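Side-chain contacts in endoglucanase (Ganoderma lucidum, PDB 5D8Z), which probably hydrolyses internal beta-1,4 linkages of cellulose and related glucans, as a family 5 glycoside hydrolase built on a TIM barrel: residues 32-37 with 311-316; 130-135 with 167-172; 142-147 with 183-188; 216-221 with 266-271. All coordinates share one frame; numbering follows the deposited sequence.

Contact 1 (32-37 with 311-316)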
loop_
_atom_site.group_PDB
_atom_site.type_symbol
_atom_site.label_atom_id
_atom_site.label_comp_id
_atom_site.label_asym_id
_atom_site.label_seq_id
_atom_site.Cartn_x
_atom_site.Cartn_y
_atom_site.Cartn_z
ATOM N N PHE A 32 4.527 10.230 -6.080
ATOM C CA PHE A 32 3.263 10.934 -6.342
ATOM C C PHE A 32 2.613 11.312 -5.020
ATOM O O PHE A 32 1.667 12.132 -4.989
ATOM C CB PHE A 32 2.281 10.079 -7.142
ATOM C CG PHE A 32 2.517 10.080 -8.620
ATOM C CD1 PHE A 32 2.111 11.136 -9.389
ATOM C CD2 PHE A 32 3.125 8.993 -9.244
ATOM C CE1 PHE A 32 2.312 11.129 -10.761
ATOM C CE2 PHE A 32 3.337 8.975 -10.612
ATOM C CZ PHE A 32 2.922 10.048 -11.382
ATOM N N ASP A 33 3.082 10.688 -3.937
ATOM C CA ASP A 33 2.526 10.958 -2.619
ATOM C C ASP A 33 3.226 12.098 -1.936
ATOM O O ASP A 33 2.919 12.398 -0.804
ATOM C CB ASP A 33 2.620 9.719 -1.725
ATOM C CG ASP A 33 4.032 9.151 -1.651
ATOM O OD1 ASP A 33 4.544 8.789 -2.733
ATOM O OD2 ASP A 33 4.622 9.072 -0.531
ATOM N N PHE A 34 4.190 12.730 -2.575
ATOM C CA PHE A 34 4.946 13.730 -1.827
ATOM C C PHE A 34 4.109 14.976 -1.587
ATOM O O PHE A 34 3.208 15.305 -2.353
ATOM C CB PHE A 34 6.276 14.058 -2.471
ATOM C CG PHE A 34 7.282 12.957 -2.376
ATOM C CD1 PHE A 34 6.993 11.757 -1.732
ATOM C CD2 PHE A 34 8.547 13.130 -2.925
ATOM C CE1 PHE A 34 7.943 10.750 -1.668
ATOM C CE2 PHE A 34 9.509 12.128 -2.854
ATOM C CZ PHE A 34 9.205 10.934 -2.226
ATOM N N GLY A 35 4.371 15.628 -0.469
ATOM C CA GLY A 35 3.464 16.665 0.010
ATOM C C GLY A 35 2.053 16.147 0.277
ATOM O O GLY A 35 1.082 16.882 0.132
ATOM N N CYS A 36 1.932 14.877 0.632
ATOM C CA CYS A 36 0.716 14.398 1.216
ATOM C C CYS A 36 0.942 14.378 2.710
ATOM O O CYS A 36 1.920 13.866 3.198
ATOM C CB CYS A 36 0.345 13.028 0.651
ATOM S SG CYS A 36 -0.386 13.159 -1.009
ATOM N N GLY A 37 0.069 15.008 3.453
ATOM C CA GLY A 37 0.269 15.052 4.889
ATOM C C GLY A 37 -0.574 13.993 5.550
ATOM O O GLY A 37 -1.572 13.518 4.978
ATOM N N ALA A 311 11.135 2.832 -2.155
ATOM C CA ALA A 311 12.012 3.129 -3.261
ATOM C C ALA A 311 11.358 4.233 -4.082
ATOM O O ALA A 311 10.617 5.037 -3.531
ATOM C CB ALA A 311 12.249 1.891 -4.088
ATOM N N GLY A 312 11.582 4.289 -5.386
ATOM C CA GLY A 312 11.048 5.413 -6.157
ATOM C C GLY A 312 11.985 6.599 -6.057
ATOM O O GLY A 312 13.181 6.460 -6.349
ATOM N N ASN A 313 11.511 7.775 -5.663
ATOM C CA ASN A 313 12.485 8.847 -5.620
ATOM C C ASN A 313 12.692 9.514 -4.290
ATOM O O ASN A 313 12.576 10.704 -4.127
ATOM C CB ASN A 313 12.378 9.807 -6.826
ATOM C CG ASN A 313 11.056 10.426 -6.945
ATOM O OD1 ASN A 313 10.318 10.482 -5.974
ATOM N ND2 ASN A 313 10.737 10.902 -8.126
ATOM N N PHE A 314 13.076 8.665 -3.356
ATOM C CA PHE A 314 13.705 9.074 -2.132
ATOM C C PHE A 314 15.185 9.246 -2.421
ATOM O O PHE A 314 15.745 8.489 -3.168
ATOM C CB PHE A 314 13.480 7.994 -1.052
ATOM C CG PHE A 314 12.128 8.082 -0.372
ATOM C CD1 PHE A 314 11.916 8.978 0.672
ATOM C CD2 PHE A 314 11.075 7.286 -0.772
ATOM C CE1 PHE A 314 10.684 9.079 1.291
ATOM C CE2 PHE A 314 9.835 7.386 -0.152
ATOM C CZ PHE A 314 9.643 8.291 0.875
ATOM N N TYR A 315 15.808 10.254 -1.820
ATOM C CA TYR A 315 17.272 10.426 -1.866
ATOM C C TYR A 315 18.002 9.269 -1.173
ATOM O O TYR A 315 17.386 8.446 -0.502
ATOM C CB TYR A 315 17.660 11.752 -1.217
ATOM C CG TYR A 315 17.057 12.972 -1.906
ATOM C CD1 TYR A 315 16.441 13.995 -1.157
ATOM C CD2 TYR A 315 17.098 13.109 -3.302
ATOM C CE1 TYR A 315 15.894 15.116 -1.775
ATOM C CE2 TYR A 315 16.552 14.224 -3.933
ATOM C CZ TYR A 315 15.950 15.223 -3.166
ATOM O OH TYR A 315 15.397 16.322 -3.779
ATOM N N GLN A 316 19.311 9.185 -1.347
ATOM C CA GLN A 316 20.023 7.987 -0.899
ATOM C C GLN A 316 20.009 7.868 0.633
ATOM O O GLN A 316 19.759 6.796 1.189
ATOM C CB GLN A 316 21.452 7.990 -1.438
ATOM C CG GLN A 316 22.165 6.634 -1.404
ATOM C CD GLN A 316 23.693 6.749 -1.598
ATOM O OE1 GLN A 316 24.405 5.739 -1.602
ATOM N NE2 GLN A 316 24.195 7.983 -1.765
#
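The backbone oxygen of Asn313 sits at the edge of the Phe34 ring, close to the ring plane, with Asn313 O 3.6 Å from Phe34 CE2. This places a carbonyl oxygen against the electropositive C-H rim of the aromatic group. The Asn313 side chain meets the same part of the ring, its amide plane turned 47° from the ring. Next along the same rim, the CE1-CZ edge of Phe34 points at the face of Phe314 in a T-shaped (edge-to-face) pair: the centroids are 5.2 Å apart and the planes stand at 66°. Phe34 CZ lies 4.0 Å above the Phe314 ring plane, over its centre, and Phe34 CE1 is 3.9 Å from Phe314 CZ. With CG beside its own backbone N (chi1 -71°), the Phe34 ring extends from a type II turn, Asp33 to Cys36, toward the end of strand 303-312. Gly35 takes the positive-phi position of that turn, and Cys36 is tied to Cys42 by a disulfide. Phe314 also stacks with Tyr318, and its side chain is about 9 Å from a bound glucose. Cutting Phe34 back to an alanine removes the ring, which would probably leave the Phe314 face without its edge-on partner and open a gap beside Asn313 O. The loops that follow the first and last barrel strands thus meet through aromatic hydrogens directed at pi electrons and at a carbonyl oxygen.

Contact 2 (130-135 with 167-172)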
loop_
_atom_site.group_PDB
_atom_site.type_symbol
_atom_site.label_atom_id
_atom_site.label_comp_id
_atom_site.label_asym_id
_atom_site.label_seq_id
_atom_site.Cartn_x
_atom_site.Cartn_y
_atom_site.Cartn_z
ATOM N N ILE A 130 -13.379 11.217 5.866
ATOM C CA ILE A 130 -14.391 10.724 4.952
ATOM C C ILE A 130 -15.465 10.044 5.748
ATOM O O ILE A 130 -15.163 9.235 6.566
ATOM C CB ILE A 130 -13.823 9.655 4.015
ATOM C CG1 ILE A 130 -12.771 10.262 3.078
ATOM C CG2 ILE A 130 -14.943 8.982 3.219
ATOM C CD1 ILE A 130 -11.727 9.266 2.666
ATOM N N GLY A 131 -16.718 10.357 5.500
ATOM C CA GLY A 131 -17.808 9.644 6.134
ATOM C C GLY A 131 -18.140 10.172 7.515
ATOM O O GLY A 131 -19.221 9.856 8.017
ATOM N N GLN A 132 -17.246 11.003 8.082
ATOM C CA GLN A 132 -17.285 11.411 9.464
ATOM C C GLN A 132 -16.749 12.830 9.634
ATOM O O GLN A 132 -15.731 13.042 10.309
ATOM C CB GLN A 132 -16.409 10.476 10.296
ATOM C CG GLN A 132 -16.971 9.065 10.454
ATOM C CD GLN A 132 -15.981 8.078 11.079
ATOM O OE1 GLN A 132 -15.382 8.317 12.136
ATOM N NE2 GLN A 132 -15.815 6.954 10.409
ATOM N N GLY A 133 -17.428 13.815 9.043
ATOM C CA GLY A 133 -16.892 15.196 8.994
ATOM C C GLY A 133 -16.437 15.684 7.618
ATOM O O GLY A 133 -16.668 16.821 7.258
ATOM N N GLY A 134 -15.787 14.827 6.832
ATOM C CA GLY A 134 -15.173 15.239 5.576
ATOM C C GLY A 134 -16.086 14.961 4.399
ATOM O O GLY A 134 -17.287 15.121 4.503
ATOM N N PRO A 135 -15.510 14.532 3.269
ATOM C CA PRO A 135 -16.283 14.050 2.136
ATOM C C PRO A 135 -17.154 12.861 2.481
ATOM O O PRO A 135 -16.821 12.079 3.348
ATOM C CB PRO A 135 -15.225 13.619 1.133
ATOM C CG PRO A 135 -13.983 14.317 1.542
ATOM C CD PRO A 135 -14.066 14.461 3.020
ATOM N N ASP A 167 -6.558 7.721 13.914
ATOM C CA ASP A 167 -7.426 8.504 14.799
ATOM C C ASP A 167 -8.836 8.774 14.231
ATOM O O ASP A 167 -9.335 9.917 14.235
ATOM C CB ASP A 167 -6.704 9.783 15.242
ATOM C CG ASP A 167 -5.307 9.495 15.842
ATOM O OD1 ASP A 167 -5.259 8.843 16.908
ATOM O OD2 ASP A 167 -4.268 9.905 15.250
ATOM N N VAL A 168 -9.465 7.699 13.765
ATOM C CA VAL A 168 -10.846 7.716 13.311
ATOM C C VAL A 168 -11.766 7.427 14.476
ATOM O O VAL A 168 -11.570 6.445 15.183
ATOM C CB VAL A 168 -11.072 6.599 12.278
ATOM C CG1 VAL A 168 -12.536 6.493 11.846
ATOM C CG2 VAL A 168 -10.154 6.828 11.089
ATOM N N PRO A 169 -12.788 8.255 14.689
ATOM C CA PRO A 169 -13.594 7.994 15.901
ATOM C C PRO A 169 -14.565 6.791 15.856
ATOM O O PRO A 169 -14.770 6.196 16.887
ATOM C CB PRO A 169 -14.334 9.306 16.135
ATOM C CG PRO A 169 -14.286 10.019 14.834
ATOM C CD PRO A 169 -13.060 9.575 14.103
ATOM N N ASP A 170 -15.146 6.426 14.712
ATOM C CA ASP A 170 -16.048 5.273 14.666
ATOM C C ASP A 170 -15.706 4.330 13.527
ATOM O O ASP A 170 -16.036 4.581 12.364
ATOM C CB ASP A 170 -17.513 5.691 14.547
ATOM C CG ASP A 170 -18.460 4.491 14.353
ATOM O OD1 ASP A 170 -18.310 3.747 13.363
ATOM O OD2 ASP A 170 -19.367 4.283 15.183
ATOM N N ILE A 171 -15.113 3.208 13.883
ATOM C CA ILE A 171 -14.659 2.262 12.907
ATOM C C ILE A 171 -15.748 1.603 12.052
ATOM O O ILE A 171 -15.504 1.220 10.902
ATOM C CB ILE A 171 -13.851 1.167 13.597
ATOM C CG1 ILE A 171 -13.092 0.350 12.556
ATOM C CG2 ILE A 171 -14.763 0.282 14.433
ATOM C CD1 ILE A 171 -12.025 1.143 11.848
ATOM N N ASN A 172 -16.941 1.442 12.589
ATOM C CA ASN A 172 -18.004 0.844 11.786
ATOM C C ASN A 172 -18.510 1.745 10.695
ATOM O O ASN A 172 -18.964 1.251 9.683
ATOM C CB ASN A 172 -19.174 0.398 12.662
ATOM C CG ASN A 172 -18.787 -0.748 13.584
ATOM O OD1 ASN A 172 -18.482 -1.875 13.113
ATOM N ND2 ASN A 172 -18.777 -0.473 14.905
#
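The flat carboxamide of Gln132 has the Asp170 backbone to one side of its plane, while Val168 CG1 and Pro169 CD are tilted toward the other. From the first side Asp170 N donates to Gln132 OE1 at 3.2 Å, the N-H...O angle being 158°. The donor stands above the carbonyl plane, 38° out of it. The amide nitrogen lies near the oxygen of the same residue, with Gln132 NE2 3.1 Å from Asp170 O. From the second side, carbon approaches the amide oxygen: Gln132 OE1 is 3.4 Å from Val168 CG1 and 3.3 Å from Pro169 CD. An extended chain beyond CG (chi2 170°) carries the amide across to the 167-172 backbone, from which Gln132 CA remains 8.1 Å away at Asp170 CA. Asp170 is the N-cap of helix 171-187, its OD1 accepting a hydrogen bond from Leu173 N; Gln132 therefore binds the backbone of the capping residue itself. The glycine-rich loop bearing Gln132 joins the 124-129 hairpin to helix 137-149, and Gln132 also packs on Leu173 and Trp174 in the first turn of helix 171-187. The contact thus joins the start of helix 171-187, which follows strand 157-160, to the loop before helix 137-149.

Contact 3 (142-147 with 183-188)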
loop_
_atom_site.group_PDB
_atom_site.type_symbol
_atom_site.label_atom_id
_atom_site.label_comp_id
_atom_site.label_asym_id
_atom_site.label_seq_id
_atom_site.Cartn_x
_atom_site.Cartn_y
_atom_site.Cartn_z
ATOM N N ALA A 142 -17.526 7.574 -5.700
ATOM C CA ALA A 142 -17.321 8.131 -7.021
ATOM C C ALA A 142 -15.863 7.986 -7.464
ATOM O O ALA A 142 -15.590 7.527 -8.590
ATOM C CB ALA A 142 -17.709 9.599 -7.032
ATOM N N LEU A 143 -14.940 8.379 -6.589
ATOM C CA LEU A 143 -13.535 8.317 -6.915
ATOM C C LEU A 143 -13.143 6.937 -7.360
ATOM O O LEU A 143 -12.540 6.734 -8.426
ATOM C CB LEU A 143 -12.676 8.703 -5.725
ATOM C CG LEU A 143 -11.181 8.576 -6.027
ATOM C CD1 LEU A 143 -10.788 9.568 -7.119
ATOM C CD2 LEU A 143 -10.347 8.771 -4.763
ATOM N N TRP A 144 -13.486 5.978 -6.531
ATOM C CA TRP A 144 -13.149 4.615 -6.853
ATOM C C TRP A 144 -13.880 4.057 -8.070
ATOM O O TRP A 144 -13.348 3.212 -8.750
ATOM C CB TRP A 144 -13.363 3.738 -5.640
ATOM C CG TRP A 144 -12.262 3.870 -4.739
ATOM C CD1 TRP A 144 -12.262 4.476 -3.526
ATOM C CD2 TRP A 144 -10.931 3.417 -4.977
ATOM N NE1 TRP A 144 -11.009 4.392 -2.965
ATOM C CE2 TRP A 144 -10.167 3.760 -3.854
ATOM C CE3 TRP A 144 -10.313 2.729 -6.029
ATOM C CZ2 TRP A 144 -8.824 3.432 -3.748
ATOM C CZ3 TRP A 144 -8.987 2.423 -5.926
ATOM C CH2 TRP A 144 -8.255 2.769 -4.796
ATOM N N SER A 145 -15.077 4.525 -8.364
ATOM C CA SER A 145 -15.726 4.065 -9.560
ATOM C C SER A 145 -14.818 4.436 -10.724
ATOM O O SER A 145 -14.496 3.588 -11.564
ATOM C CB SER A 145 -17.103 4.706 -9.719
ATOM O OG SER A 145 -17.831 4.109 -10.786
ATOM N N SER A 146 -14.383 5.688 -10.764
ATOM C CA SER A 146 -13.601 6.152 -11.886
ATOM C C SER A 146 -12.285 5.422 -12.003
ATOM O O SER A 146 -11.882 5.059 -13.118
ATOM C CB SER A 146 -13.288 7.624 -11.746
ATOM O OG SER A 146 -14.472 8.346 -11.511
ATOM N N ILE A 147 -11.595 5.238 -10.876
ATOM C CA ILE A 147 -10.316 4.536 -10.889
ATOM C C ILE A 147 -10.547 3.140 -11.436
ATOM O O ILE A 147 -9.856 2.689 -12.363
ATOM C CB ILE A 147 -9.690 4.448 -9.480
ATOM C CG1 ILE A 147 -9.212 5.852 -9.051
ATOM C CG2 ILE A 147 -8.534 3.453 -9.466
ATOM C CD1 ILE A 147 -8.732 5.980 -7.627
ATOM N N THR A 183 -18.263 -1.589 -3.396
ATOM C CA THR A 183 -19.402 -1.629 -4.275
ATOM C C THR A 183 -19.170 -0.780 -5.511
ATOM O O THR A 183 -19.485 -1.188 -6.615
ATOM C CB THR A 183 -20.658 -1.152 -3.548
ATOM O OG1 THR A 183 -20.926 -2.030 -2.455
ATOM C CG2 THR A 183 -21.849 -1.149 -4.497
ATOM N N ALA A 184 -18.609 0.412 -5.345
ATOM C CA ALA A 184 -18.316 1.212 -6.530
ATOM C C ALA A 184 -17.391 0.424 -7.435
ATOM O O ALA A 184 -17.612 0.369 -8.647
ATOM C CB ALA A 184 -17.704 2.560 -6.176
ATOM N N ILE A 185 -16.380 -0.208 -6.849
ATOM C CA ILE A 185 -15.326 -0.869 -7.653
ATOM C C ILE A 185 -15.858 -2.065 -8.487
ATOM O O ILE A 185 -15.492 -2.232 -9.663
ATOM C CB ILE A 185 -14.140 -1.329 -6.771
ATOM C CG1 ILE A 185 -13.341 -0.125 -6.274
ATOM C CG2 ILE A 185 -13.216 -2.232 -7.547
ATOM C CD1 ILE A 185 -12.469 -0.408 -5.062
ATOM N N ARG A 186 -16.728 -2.869 -7.870
ATOM C CA ARG A 186 -17.270 -4.028 -8.543
ATOM C C ARG A 186 -18.225 -3.591 -9.642
ATOM O O ARG A 186 -18.154 -4.072 -10.771
ATOM C CB ARG A 186 -17.947 -4.910 -7.540
ATOM C CG ARG A 186 -17.024 -5.378 -6.407
ATOM C CD ARG A 186 -15.785 -6.068 -6.955
ATOM N NE ARG A 186 -15.015 -6.838 -5.961
ATOM C CZ ARG A 186 -13.787 -7.316 -6.198
ATOM N NH1 ARG A 186 -13.198 -7.054 -7.349
ATOM N NH2 ARG A 186 -13.124 -8.002 -5.270
ATOM N N GLN A 187 -19.043 -2.600 -9.352
ATOM C CA GLN A 187 -19.956 -2.064 -10.347
ATOM C C GLN A 187 -19.296 -1.407 -11.532
ATOM O O GLN A 187 -19.904 -1.306 -12.585
ATOM C CB GLN A 187 -20.916 -1.085 -9.720
ATOM C CG GLN A 187 -21.902 -1.758 -8.796
ATOM C CD GLN A 187 -22.688 -0.786 -7.951
ATOM O OE1 GLN A 187 -23.458 -1.204 -7.097
ATOM N NE2 GLN A 187 -22.494 0.518 -8.173
ATOM N N ALA A 188 -18.054 -0.970 -11.427
ATOM C CA ALA A 188 -17.425 -0.505 -12.665
ATOM C C ALA A 188 -16.822 -1.675 -13.478
ATOM O O ALA A 188 -16.147 -1.468 -14.485
ATOM C CB ALA A 188 -16.390 0.563 -12.373
#
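Within these turns of helices 137-149 and 171-187 the backbones are nearest at Ser145 CA and Ala184 CA, only 4.9 Å apart, a spacing that small residues make possible. The Ala184 methyl lies against the opposing backbone, Ala184 CB being 3.9 Å from Ser145 N. One turn on, just past the end of its helix, Ala188 repeats this pattern: Ala188 CB is 3.7 Å from Ser145 O, and the Ser145 hydroxyl is near the same methyl. On the barrel-facing side of this small-residue seam, the larger side chains of Trp144 and Ile185 run side by side and point the same way. Trp144 CG and Ile185 CG1 both lie beside their own backbone N (chi1 -79° and -71°), consistent with the two chains running alongside. Trp144 CB touches Ile185 CG1 at 3.9 Å. Farther out, Ile185 CD1 stands 3.7 Å above the indole plane, offset toward its rim, and is nearest to CE3. Ile147 CD1 lies over the opposite face, 3.9 Å from the plane and likewise offset toward the rim, so the indole lies between two isoleucine methyls, one on each face. Trp144 NE1 makes a weak hydrogen bond to Val161 O, and Phe140 meets the indole edge-to-face. Beneath the helix pair lies the barrel wall: Trp144 and Ile147 pack on strand 114-119, Ile185 on Ile195 of strand 194-198.

Contact 4 (216-221 with 266-271)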
loop_
_atom_site.group_PDB
_atom_site.type_symbol
_atom_site.label_atom_id
_atom_site.label_comp_id
_atom_site.label_asym_id
_atom_site.label_seq_id
_atom_site.Cartn_x
_atom_site.Cartn_y
_atom_site.Cartn_z
ATOM N N ALA A 216 -15.319 -5.082 12.349
ATOM C CA ALA A 216 -16.045 -4.166 11.498
ATOM C C ALA A 216 -15.832 -4.497 10.033
ATOM O O ALA A 216 -16.788 -4.581 9.256
ATOM C CB ALA A 216 -15.594 -2.758 11.780
ATOM N N LEU A 217 -14.575 -4.704 9.660
ATOM C CA LEU A 217 -14.261 -4.886 8.261
ATOM C C LEU A 217 -14.580 -6.275 7.776
ATOM O O LEU A 217 -14.806 -6.480 6.576
ATOM C CB LEU A 217 -12.807 -4.502 7.957
ATOM C CG LEU A 217 -12.528 -2.989 7.974
ATOM C CD1 LEU A 217 -11.047 -2.688 7.935
ATOM C CD2 LEU A 217 -13.203 -2.309 6.810
ATOM N N LYS A 218 -14.648 -7.231 8.708
ATOM C CA LYS A 218 -15.178 -8.555 8.365
ATOM C C LYS A 218 -16.599 -8.515 7.723
ATOM O O LYS A 218 -16.948 -9.404 6.958
ATOM C CB LYS A 218 -15.124 -9.518 9.552
ATOM C CG LYS A 218 -15.495 -10.911 9.101
ATOM C CD LYS A 218 -15.264 -11.983 10.131
ATOM C CE LYS A 218 -15.789 -13.303 9.567
ATOM N NZ LYS A 218 -15.979 -14.374 10.578
ATOM N N LYS A 219 -17.384 -7.470 7.983
ATOM C CA LYS A 219 -18.756 -7.379 7.461
ATOM C C LYS A 219 -18.852 -6.915 6.032
ATOM O O LYS A 219 -19.909 -7.002 5.428
ATOM C CB LYS A 219 -19.589 -6.467 8.342
ATOM C CG LYS A 219 -19.672 -6.986 9.776
ATOM C CD LYS A 219 -20.263 -5.982 10.753
ATOM C CE LYS A 219 -19.618 -6.163 12.120
ATOM N NZ LYS A 219 -20.434 -5.662 13.264
ATOM N N VAL A 220 -17.740 -6.438 5.484
ATOM C CA VAL A 220 -17.700 -5.844 4.152
ATOM C C VAL A 220 -17.764 -6.936 3.098
ATOM O O VAL A 220 -16.969 -7.853 3.117
ATOM C CB VAL A 220 -16.392 -5.038 3.982
ATOM C CG1 VAL A 220 -16.080 -4.730 2.524
ATOM C CG2 VAL A 220 -16.470 -3.777 4.793
ATOM N N THR A 221 -18.649 -6.816 2.135
ATOM C CA THR A 221 -18.806 -7.889 1.191
ATOM C C THR A 221 -18.992 -7.313 -0.193
ATOM O O THR A 221 -19.346 -6.135 -0.327
ATOM C CB THR A 221 -20.025 -8.820 1.567
ATOM O OG1 THR A 221 -21.194 -8.448 0.833
ATOM C CG2 THR A 221 -20.368 -8.776 3.063
ATOM N N ARG A 266 -6.921 -17.060 10.698
ATOM C CA ARG A 266 -7.045 -18.449 10.260
ATOM C C ARG A 266 -8.448 -18.956 10.570
ATOM O O ARG A 266 -9.220 -19.378 9.678
ATOM C CB ARG A 266 -5.988 -19.286 10.975
ATOM C CG ARG A 266 -5.776 -20.676 10.431
ATOM C CD ARG A 266 -4.454 -21.221 10.962
ATOM N NE ARG A 266 -3.320 -20.877 10.094
ATOM C CZ ARG A 266 -2.195 -20.268 10.475
ATOM N NH1 ARG A 266 -1.991 -19.891 11.728
ATOM N NH2 ARG A 266 -1.244 -20.028 9.582
ATOM N N CYS A 267 -8.804 -18.841 11.838
ATOM C CA CYS A 267 -10.061 -19.360 12.271
ATOM C C CYS A 267 -11.225 -18.648 11.575
ATOM O O CYS A 267 -12.282 -19.262 11.375
ATOM C CB CYS A 267 -10.146 -19.303 13.779
ATOM S SG CYS A 267 -10.447 -17.662 14.426
ATOM N N ASN A 268 -11.023 -17.401 11.140
ATOM C CA ASN A 268 -12.074 -16.673 10.393
ATOM C C ASN A 268 -12.098 -16.885 8.891
ATOM O O ASN A 268 -13.047 -16.436 8.228
ATOM C CB ASN A 268 -12.027 -15.181 10.694
ATOM C CG ASN A 268 -12.525 -14.860 12.097
ATOM O OD1 ASN A 268 -13.728 -14.670 12.318
ATOM N ND2 ASN A 268 -11.597 -14.803 13.054
ATOM N N GLY A 269 -11.082 -17.568 8.348
ATOM C CA GLY A 269 -11.061 -17.920 6.920
ATOM C C GLY A 269 -10.790 -16.723 6.035
ATOM O O GLY A 269 -11.297 -16.611 4.914
ATOM N N ARG A 270 -9.963 -15.836 6.553
ATOM C CA ARG A 270 -9.689 -14.577 5.918
ATOM C C ARG A 270 -8.187 -14.331 5.817
ATOM O O ARG A 270 -7.402 -14.885 6.573
ATOM C CB ARG A 270 -10.361 -13.443 6.708
ATOM C CG ARG A 270 -11.871 -13.438 6.626
ATOM C CD ARG A 270 -12.407 -13.496 5.184
ATOM N NE ARG A 270 -12.355 -12.238 4.434
ATOM C CZ ARG A 270 -13.168 -11.191 4.626
ATOM N NH1 ARG A 270 -14.110 -11.193 5.579
ATOM N NH2 ARG A 270 -13.037 -10.118 3.861
ATOM N N GLN A 271 -7.803 -13.479 4.881
ATOM C CA GLN A 271 -6.405 -13.195 4.640
ATOM C C GLN A 271 -6.079 -11.730 4.829
ATOM O O GLN A 271 -6.955 -10.866 4.720
ATOM C CB GLN A 271 -6.069 -13.631 3.228
ATOM C CG GLN A 271 -6.099 -15.139 3.106
ATOM C CD GLN A 271 -6.053 -15.596 1.682
ATOM O OE1 GLN A 271 -6.836 -15.161 0.841
ATOM N NE2 GLN A 271 -5.142 -16.478 1.398
#
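Lys218 reaches across to Asn268, the residue before the positive-phi Gly269 of a Schellman motif that closes helix 254-267. In that motif Gly269 N bonds back to Arg266 O at 2.9 Å. The lysine side chain runs fully extended from its backbone, its CG trans to the backbone N (chi1 -172°), and crosses the asparagine obliquely. Its tip gives the polar link between the segments: Lys218 NZ donates to Asn268 OD1 at 2.9 Å. The ammonium lies in the carbonyl plane on a lone pair, with a C=O...N angle of 132°. The methylene before it also passes the amide oxygen, Lys218 CE being 3.7 Å from Asn268 OD1. The rotation of the amide is fixed from its other end as well, because Asn268 ND2 bonds to Trp264 O of helix 254-267. Arg270 approaches the part of the same lysine nearer its backbone. Bent at chi2 and chi3, it comes in at a slant and brings NH1 to 3.8 Å from Lys218 CG. The two positive groups stay apart, Lys218 NZ and Arg270 NH1 being 6.2 Å from each other. A methionine in place of Lys218 lacks the ammonium, which would probably leave Asn268 OD1 without its charged donor and the polar link between the segments broken. The buried guanidinium is held on the barrel side by a hydrogen bond from Arg270 NH2 to Leu230 O. Lys218 O merely lies at the guanidinium edge, near its plane, 3.6 Å from Arg270 NH1.

Overall arrangement
All four contacts join neighbouring parts of one eight-stranded barrel fold, contact 1 closing the ring between its first and last strands and enclosing the others along the chain. Contact 3 is the buried one, a helix-helix seam of methyls and an indole. Contacts 1, 2 and 4 are only partly buried and rely on aromatic, amide-backbone and lysine-amide interactions respectively. Contacts 2 and 3 both use helix 171-187, the former at its start and the latter at its end, with centres about 20 Å apart. Contact 4 touches contact 2 where Asn172 and Ile171 pack on Ala216. Contact 1 lies across the chain's centre from contact 4, about 32 Å between centres.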